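Local coordinates for protein gdp-l-fucose synthetase (Naegleria fowleri, PDB 6AQZ) that probably catalyses the NADPH-dependent epimerisation and reduction of GDP-4-keto-6-deoxy-D-mannose to GDP-L-fucose, at residues A[273-276]-A[277-281]. Numbering follows the deposited sequence.
Sequences GQVA and QTIKD
Thr278 turns its hydroxyl back on the preceding helical turn: with OG1 opposite the carbonyl carbon about chi1 (-47°), it donates to Gln274 O over 2.7 Å. That oxygen also accepts Thr278 N at 3.0 Å, and because the two donors come from opposite faces of the carbonyl plane, both bonds fit. The carbonyl oxygen is thus gripped twice and the hydroxyl finds its acceptor within its own helix, while the rest of the threonine packs on Phe321 and Ile325 of helix 321-335.

One residue further along, Val275 and Ile279 lie side by side and point the same way, CG1 of Val275 being 3.9 Å from CD1 of Ile279. Chi1 of 172° swings that valine methyl round to the side of its own carbonyl, toward Ile279. Their apolar face meets helix 207-221, where Ile279 touches Leu211, Met212 and Cys215.

Beside strand 289-292, where its side chain touches Met289, Gln277 donates from NE2 to Asp281 OD2 at 3.0 Å, on the syn side but 30° out of the carboxylate plane. Four successive i to i+4 backbone bonds, from Gln277 N to Gly273 O through Lys280 N to Ala276 O, identify a regular amphipathic alpha-helix, here 272-283. With its Val275 side chain about 13 Å from the bound NADP, its position among these elements is consistent with the smaller, substrate-binding domain of extended short-chain dehydrogenases.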
loop_
_atom_site.group_PDB
_atom_site.type_symbol
_atom_site.label_atom_id
_atom_site.label_comp_id
_atom_site.label_asym_id
_atom_site.label_seq_id
_atom_site.Cartn_x
_atom_site.Cartn_y
_atom_site.Cartn_z
ATOM N N GLY A 273 -6.977 29.784 -17.883
ATOM C CA GLY A 273 -7.030 30.722 -18.987
ATOM C C GLY A 273 -5.723 31.463 -19.196
ATOM O O GLY A 273 -5.304 31.685 -20.334
ATOM N N GLN A 274 -5.061 31.858 -18.100
ATOM C CA GLN A 274 -3.768 32.531 -18.218
ATOM C C GLN A 274 -2.752 31.649 -18.931
ATOM O O GLN A 274 -1.974 32.129 -19.765
ATOM C CB GLN A 274 -3.230 32.893 -16.835
ATOM C CG GLN A 274 -3.661 34.217 -16.275
ATOM C CD GLN A 274 -3.067 34.466 -14.891
ATOM O OE1 GLN A 274 -3.294 33.698 -13.952
ATOM N NE2 GLN A 274 -2.290 35.533 -14.770
ATOM N N VAL A 275 -2.748 30.356 -18.610
ATOM C CA VAL A 275 -1.876 29.410 -19.293
ATOM C C VAL A 275 -2.242 29.345 -20.770
ATOM O O VAL A 275 -1.378 29.404 -21.653
ATOM C CB VAL A 275 -1.979 28.030 -18.612
ATOM C CG1 VAL A 275 -1.243 26.966 -19.402
ATOM C CG2 VAL A 275 -1.456 28.105 -17.171
ATOM N N ALA A 276 -3.543 29.265 -21.055
ATOM C CA ALA A 276 -4.014 29.190 -22.430
ATOM C C ALA A 276 -3.612 30.431 -23.230
ATOM O O ALA A 276 -3.247 30.322 -24.406
ATOM C CB ALA A 276 -5.530 28.989 -22.430
ATOM N N GLN A 277 -3.713 31.620 -22.617
ATOM C CA GLN A 277 -3.315 32.856 -23.291
ATOM C C GLN A 277 -1.814 32.882 -23.569
ATOM O O GLN A 277 -1.380 33.283 -24.658
ATOM C CB GLN A 277 -3.714 34.070 -22.457
ATOM C CG GLN A 277 -3.406 35.389 -23.118
ATOM C CD GLN A 277 -4.204 35.585 -24.390
ATOM O OE1 GLN A 277 -5.318 35.087 -24.511
ATOM N NE2 GLN A 277 -3.639 36.309 -25.348
ATOM N N THR A 278 -1.010 32.452 -22.592
ATOM C CA THR A 278 0.434 32.407 -22.789
ATOM C C THR A 278 0.789 31.456 -23.912
ATOM O O THR A 278 1.688 31.732 -24.715
ATOM C CB THR A 278 1.116 31.955 -21.499
ATOM O OG1 THR A 278 0.571 32.683 -20.404
ATOM C CG2 THR A 278 2.621 32.174 -21.566
ATOM N N ILE A 279 0.095 30.320 -23.972
ATOM C CA ILE A 279 0.286 29.373 -25.058
ATOM C C ILE A 279 -0.153 29.998 -26.365
ATOM O O ILE A 279 0.536 29.888 -27.385
ATOM C CB ILE A 279 -0.488 28.078 -24.765
ATOM C CG1 ILE A 279 0.156 27.334 -23.585
ATOM C CG2 ILE A 279 -0.600 27.225 -26.029
ATOM C CD1 ILE A 279 -0.620 26.102 -23.144
ATOM N N LYS A 280 -1.295 30.687 -26.341
ATOM C CA LYS A 280 -1.782 31.357 -27.535
ATOM C C LYS A 280 -0.731 32.327 -28.065
ATOM O O LYS A 280 -0.337 32.247 -29.234
ATOM C CB LYS A 280 -3.099 32.077 -27.227
ATOM C CG LYS A 280 -3.601 32.906 -28.396
ATOM C CD LYS A 280 -4.862 33.699 -28.081
ATOM C CE LYS A 280 -5.056 34.766 -29.154
ATOM N NZ LYS A 280 -6.468 35.187 -29.280
ATOM N N ASP A 281 -0.203 33.195 -27.191
ATOM C CA ASP A 281 0.738 34.218 -27.629
ATOM C C ASP A 281 2.136 33.687 -27.902
ATOM O O ASP A 281 2.944 34.422 -28.482
ATOM C CB ASP A 281 0.849 35.323 -26.576
ATOM C CG ASP A 281 -0.442 36.060 -26.364
ATOM O OD1 ASP A 281 -1.199 36.227 -27.345
ATOM O OD2 ASP A 281 -0.694 36.475 -25.213
#